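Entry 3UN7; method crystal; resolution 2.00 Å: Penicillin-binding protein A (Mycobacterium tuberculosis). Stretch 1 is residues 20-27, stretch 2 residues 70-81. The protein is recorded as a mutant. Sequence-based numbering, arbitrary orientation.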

ATOM      1  N   SER A  20      29.208  -1.620  20.391  1.00 52.71           N
ATOM      2  CA  SER A  20      30.348  -0.851  20.894  1.00 52.20           C
ATOM      3  C   SER A  20      30.509   0.510  20.204  1.00 51.15           C
ATOM      4  O   SER A  20      31.102   1.443  20.770  1.00 51.29           O
ATOM      5  CB  SER A  20      31.619  -1.663  20.623  1.00 53.32           C
ATOM      6  OG  SER A  20      31.571  -2.232  19.313  1.00 54.61           O
ATOM      7  N   ARG A  21      29.992   0.599  18.979  1.00 49.18           N
ATOM      8  CA  ARG A  21      30.147   1.765  18.106  1.00 47.66           C
ATOM      9  C   ARG A  21      28.796   2.408  17.789  1.00 44.49           C
ATOM     10  O   ARG A  21      27.759   1.733  17.820  1.00 44.11           O
ATOM     11  CB  ARG A  21      30.846   1.353  16.799  1.00 47.86           C
ATOM     12  CG  ARG A  21      32.280   0.863  16.977  1.00 50.07           C
ATOM     13  CD  ARG A  21      32.831   0.314  15.661  1.00 51.11           C
ATOM     14  NE  ARG A  21      32.917  -1.151  15.667  1.00 56.77           N
ATOM     15  CZ  ARG A  21      31.995  -1.977  15.186  1.00 57.87           C
ATOM     16  NH1 ARG A  21      30.870  -1.510  14.648  1.00 59.71           N
ATOM     17  NH2 ARG A  21      32.200  -3.285  15.251  1.00 59.12           N
ATOM     18  N   GLN A  22      28.813   3.710  17.498  1.00 41.49           N
ATOM     19  CA  GLN A  22      27.581   4.463  17.288  1.00 38.96           C
ATOM     20  C   GLN A  22      26.932   4.178  15.939  1.00 36.10           C
ATOM     21  O   GLN A  22      27.406   4.628  14.899  1.00 35.79           O
ATOM     22  CB  GLN A  22      27.775   5.974  17.476  1.00 39.22           C
ATOM     23  CG  GLN A  22      26.432   6.723  17.446  1.00 39.47           C
ATOM     24  CD  GLN A  22      26.516   8.167  17.912  1.00 41.20           C
ATOM     25  OE1 GLN A  22      27.531   8.843  17.728  1.00 44.00           O
ATOM     26  NE2 GLN A  22      25.439   8.646  18.530  1.00 43.52           N
ATOM     27  N   ARG A  23      25.837   3.432  15.982  1.00 33.55           N
ATOM     28  CA  ARG A  23      25.039   3.116  14.799  1.00 30.68           C
ATOM     29  C   ARG A  23      24.436   4.402  14.255  1.00 29.81           C
ATOM     30  O   ARG A  23      24.105   5.310  15.017  1.00 29.62           O
ATOM     31  CB  ARG A  23      23.938   2.134  15.181  1.00 30.38           C
ATOM     32  CG  ARG A  23      23.067   1.648  14.037  1.00 27.62           C
ATOM     33  CD  ARG A  23      22.188   0.514  14.539  1.00 28.31           C
ATOM     34  NE  ARG A  23      21.346  -0.053  13.491  1.00 27.79           N
ATOM     35  CZ  ARG A  23      21.733  -0.981  12.633  1.00 27.75           C
ATOM     36  NH1 ARG A  23      22.983  -1.457  12.673  1.00 26.07           N
ATOM     37  NH2 ARG A  23      20.873  -1.432  11.727  1.00 28.91           N
ATOM     38  N   GLY A  24      24.310   4.488  12.940  1.00 29.26           N
ATOM     39  CA  GLY A  24      23.804   5.699  12.310  1.00 29.10           C
ATOM     40  C   GLY A  24      22.303   5.810  12.386  1.00 27.85           C
ATOM     41  O   GLY A  24      21.631   4.923  12.931  1.00 28.25           O
ATOM     42  N   GLN A  25      21.779   6.893  11.814  1.00 27.58           N
ATOM     43  CA  GLN A  25      20.370   7.275  11.959  1.00 27.76           C
ATOM     44  C   GLN A  25      19.531   6.899  10.746  1.00 26.42           C
ATOM     45  O   GLN A  25      20.022   6.896   9.610  1.00 25.91           O
ATOM     46  CB  GLN A  25      20.249   8.801  12.125  1.00 27.68           C
ATOM     47  CG  GLN A  25      21.132   9.405  13.200  1.00 31.09           C
ATOM     48  CD  GLN A  25      21.183  10.920  13.138  1.00 31.12           C
ATOM     49  OE1 GLN A  25      20.979  11.527  12.079  1.00 34.44           O
ATOM     50  NE2 GLN A  25      21.460  11.537  14.270  1.00 35.06           N
ATOM     51  N   ILE A  26      18.254   6.616  10.990  1.00 25.50           N
ATOM     52  CA  ILE A  26      17.259   6.511   9.908  1.00 25.30           C
ATOM     53  C   ILE A  26      16.413   7.767   9.997  1.00 25.74           C
ATOM     54  O   ILE A  26      15.895   8.070  11.065  1.00 24.75           O
ATOM     55  CB  ILE A  26      16.376   5.262  10.069  1.00 24.98           C
ATOM     56  CG1 ILE A  26      17.248   3.993  10.069  1.00 24.92           C
ATOM     57  CG2 ILE A  26      15.278   5.223   8.976  1.00 23.91           C
ATOM     58  CD1 ILE A  26      16.474   2.686  10.356  1.00 25.71           C
ATOM     59  N   THR A  27      16.290   8.515   8.894  1.00 25.96           N
ATOM     60  CA  THR A  27      15.627   9.808   8.978  1.00 27.28           C
ATOM     61  C   THR A  27      14.451   9.914   7.999  1.00 27.63           C
ATOM     62  O   THR A  27      14.351   9.135   7.029  1.00 27.51           O
ATOM     63  CB  THR A  27      16.623  10.965   8.723  1.00 27.29           C
ATOM     64  OG1 THR A  27      17.015  10.938   7.351  1.00 29.09           O
ATOM     65  CG2 THR A  27      17.867  10.825   9.596  1.00 27.76           C
TER
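Stretch 2 70-81: ALERAEDPILNG

From R21 on, stretch 1 is extended, a loop that becomes a strand at I26 and T27. Stretch 2 holds two short helices, the first running through A74 and the second from D76 to L79. E75 lies between them. It is the first residue past the first helix to leave helical phi/psi, and it takes the N-cap position of the second. G81 leaves helical geometry with positive phi, which favours glycine.

The chains run in opposite senses: R23 faces N80, G24 faces L79 and I26 faces L71. The CA atoms are closest at G24 and L79, 4.6 Å apart. There G24 N donates a nearly straight hydrogen bond to L79 O at 2.8 Å. The same oxygen lies 3.3 Å from R23 CA, a CA-H...O contact.

The R23 side chain is fully extended to chi3, and its guanidinium reaches both helices. R23 NE bonds E72 OE1 at 2.9 Å, and R23 NH1 bonds D76 OD1 at 2.7 Å; both are salt bridges. R23 NH2 also bonds E72 OE1 at 3.0 Å. The hydrogen bond from R23 NH2 to E72 O, at 2.9 Å, is weak. L79 CB covers one face of the guanidinium.

I26 points toward stretch 2 and makes the apolar contacts. I26 CG1 is 4.0 Å from L79 CD1, and I26 CD1 is 4.1 Å from L71 CB. Q22 and Q25 point away.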

ATOM      1  N   ALA A  70      13.197  -4.846   8.754  1.00 24.87           N
ATOM      2  CA  ALA A  70      12.937  -3.708   7.869  1.00 24.32           C
ATOM      3  C   ALA A  70      14.230  -2.949   7.498  1.00 24.83           C
ATOM      4  O   ALA A  70      15.214  -3.592   7.127  1.00 25.20           O
ATOM      5  CB  ALA A  70      11.868  -2.776   8.469  1.00 24.74           C
ATOM      6  N   LEU A  71      14.248  -1.618   7.609  1.00 24.45           N
ATOM      7  CA  LEU A  71      15.447  -0.852   7.183  1.00 24.99           C
ATOM      8  C   LEU A  71      16.665  -1.026   8.082  1.00 24.94           C
ATOM      9  O   LEU A  71      17.790  -0.881   7.615  1.00 25.02           O
ATOM     10  CB  LEU A  71      15.149   0.635   7.025  1.00 25.40           C
ATOM     11  CG  LEU A  71      14.322   1.079   5.826  1.00 24.85           C
ATOM     12  CD1 LEU A  71      14.201   2.610   5.857  1.00 24.66           C
ATOM     13  CD2 LEU A  71      14.940   0.587   4.498  1.00 24.67           C
ATOM     14  N   GLU A  72      16.452  -1.329   9.369  1.00 24.19           N
ATOM     15  CA  GLU A  72      17.595  -1.674  10.230  1.00 23.89           C
ATOM     16  C   GLU A  72      18.346  -2.859   9.606  1.00 24.34           C
ATOM     17  O   GLU A  72      19.589  -2.910   9.604  1.00 24.45           O
ATOM     18  CB  GLU A  72      17.166  -2.015  11.669  1.00 23.54           C
ATOM     19  CG  GLU A  72      16.506  -0.875  12.467  1.00 21.65           C
ATOM     20  CD  GLU A  72      17.494   0.125  13.079  1.00 24.47           C
ATOM     21  OE1 GLU A  72      18.593   0.347  12.513  1.00 23.61           O
ATOM     22  OE2 GLU A  72      17.163   0.697  14.142  1.00 22.98           O
ATOM     23  N   ARG A  73      17.592  -3.810   9.064  1.00 23.89           N
ATOM     24  CA  ARG A  73      18.207  -4.991   8.456  1.00 24.19           C
ATOM     25  C   ARG A  73      18.755  -4.665   7.064  1.00 25.26           C
ATOM     26  O   ARG A  73      19.913  -4.981   6.752  1.00 26.08           O
ATOM     27  CB  ARG A  73      17.215  -6.159   8.388  1.00 24.56           C
ATOM     28  CG  ARG A  73      17.867  -7.487   7.963  1.00 25.33           C
ATOM     29  CD  ARG A  73      16.940  -8.683   8.209  1.00 26.70           C
ATOM     30  NE  ARG A  73      17.612  -9.980   8.014  1.00 29.54           N
ATOM     31  CZ  ARG A  73      18.388 -10.586   8.920  1.00 34.79           C
ATOM     32  NH1 ARG A  73      18.639 -10.026  10.107  1.00 33.89           N
ATOM     33  NH2 ARG A  73      18.939 -11.761   8.636  1.00 34.18           N
ATOM     34  N   ALA A  74      17.916  -4.039   6.236  1.00 25.56           N
ATOM     35  CA  ALA A  74      18.247  -3.757   4.835  1.00 26.71           C
ATOM     36  C   ALA A  74      19.436  -2.806   4.710  1.00 27.62           C
ATOM     37  O   ALA A  74      20.273  -2.954   3.811  1.00 28.56           O
ATOM     38  CB  ALA A  74      17.017  -3.185   4.102  1.00 25.71           C
ATOM     39  N   GLU A  75      19.525  -1.845   5.630  1.00 27.30           N
ATOM     40  CA  GLU A  75      20.604  -0.858   5.568  1.00 27.98           C
ATOM     41  C   GLU A  75      21.633  -1.088   6.663  1.00 28.34           C
ATOM     42  O   GLU A  75      22.423  -0.208   6.976  1.00 27.42           O
ATOM     43  CB  GLU A  75      20.043   0.580   5.624  1.00 27.26           C
ATOM     44  CG  GLU A  75      19.091   0.933   4.498  1.00 28.17           C
ATOM     45  CD  GLU A  75      19.749   0.988   3.112  1.00 30.77           C
ATOM     46  OE1 GLU A  75      18.997   1.038   2.131  1.00 34.22           O
ATOM     47  OE2 GLU A  75      20.991   0.981   2.990  1.00 30.77           O
ATOM     48  N   ASP A  76      21.667  -2.308   7.200  1.00 28.97           N
ATOM     49  CA  ASP A  76      22.626  -2.653   8.249  1.00 29.41           C
ATOM     50  C   ASP A  76      24.095  -2.240   7.995  1.00 29.77           C
ATOM     51  O   ASP A  76      24.708  -1.641   8.883  1.00 29.93           O
ATOM     52  CB  ASP A  76      22.535  -4.136   8.605  1.00 30.53           C
ATOM     53  CG  ASP A  76      22.976  -4.423  10.033  1.00 33.24           C
ATOM     54  OD1 ASP A  76      22.933  -3.517  10.889  1.00 35.24           O
ATOM     55  OD2 ASP A  76      23.378  -5.571  10.295  1.00 39.42           O
ATOM     56  N   PRO A  77      24.666  -2.553   6.800  1.00 30.70           N
ATOM     57  CA  PRO A  77      26.071  -2.204   6.562  1.00 30.70           C
ATOM     58  C   PRO A  77      26.349  -0.698   6.590  1.00 30.70           C
ATOM     59  O   PRO A  77      27.410  -0.275   7.054  1.00 31.14           O
ATOM     60  CB  PRO A  77      26.345  -2.774   5.171  1.00 32.20           C
ATOM     61  CG  PRO A  77      25.293  -3.822   4.954  1.00 32.11           C
ATOM     62  CD  PRO A  77      24.086  -3.243   5.628  1.00 30.45           C
ATOM     63  N   ILE A  78      25.409   0.103   6.101  1.00 30.23           N
ATOM     64  CA  ILE A  78      25.536   1.559   6.183  1.00 29.51           C
ATOM     65  C   ILE A  78      25.389   2.010   7.643  1.00 29.31           C
ATOM     66  O   ILE A  78      26.227   2.767   8.171  1.00 28.08           O
ATOM     67  CB  ILE A  78      24.520   2.271   5.244  1.00 29.79           C
ATOM     68  CG1 ILE A  78      24.950   2.089   3.771  1.00 30.29           C
ATOM     69  CG2 ILE A  78      24.346   3.763   5.603  1.00 28.26           C
ATOM     70  CD1 ILE A  78      26.125   2.975   3.326  1.00 33.30           C
ATOM     71  N   LEU A  79      24.349   1.509   8.307  1.00 28.23           N
ATOM     72  CA  LEU A  79      24.049   1.964   9.658  1.00 28.86           C
ATOM     73  C   LEU A  79      25.112   1.557  10.662  1.00 29.99           C
ATOM     74  O   LEU A  79      25.432   2.330  11.569  1.00 30.45           O
ATOM     75  CB  LEU A  79      22.652   1.493  10.106  1.00 27.69           C
ATOM     76  CG  LEU A  79      21.529   2.108   9.272  1.00 26.22           C
ATOM     77  CD1 LEU A  79      20.238   1.343   9.460  1.00 21.76           C
ATOM     78  CD2 LEU A  79      21.353   3.570   9.668  1.00 23.55           C
ATOM     79  N   ASN A  80      25.658   0.353  10.509  1.00 31.71           N
ATOM     80  CA  ASN A  80      26.736  -0.090  11.393  1.00 33.63           C
ATOM     81  C   ASN A  80      28.146   0.313  10.929  1.00 34.25           C
ATOM     82  O   ASN A  80      29.124   0.086  11.638  1.00 34.87           O
ATOM     83  CB  ASN A  80      26.630  -1.592  11.737  1.00 35.00           C
ATOM     84  CG  ASN A  80      26.990  -2.509  10.579  1.00 37.34           C
ATOM     85  OD1 ASN A  80      27.793  -2.158   9.726  1.00 42.15           O
ATOM     86  ND2 ASN A  80      26.402  -3.714  10.561  1.00 39.63           N
ATOM     87  N   GLY A  81      28.236   0.926   9.754  1.00 34.12           N
ATOM     88  CA  GLY A  81      29.503   1.473   9.251  1.00 35.34           C
ATOM     89  C   GLY A  81      30.456   0.481   8.596  1.00 36.79           C
ATOM     90  O   GLY A  81      31.599   0.825   8.321  1.00 37.23           O
TER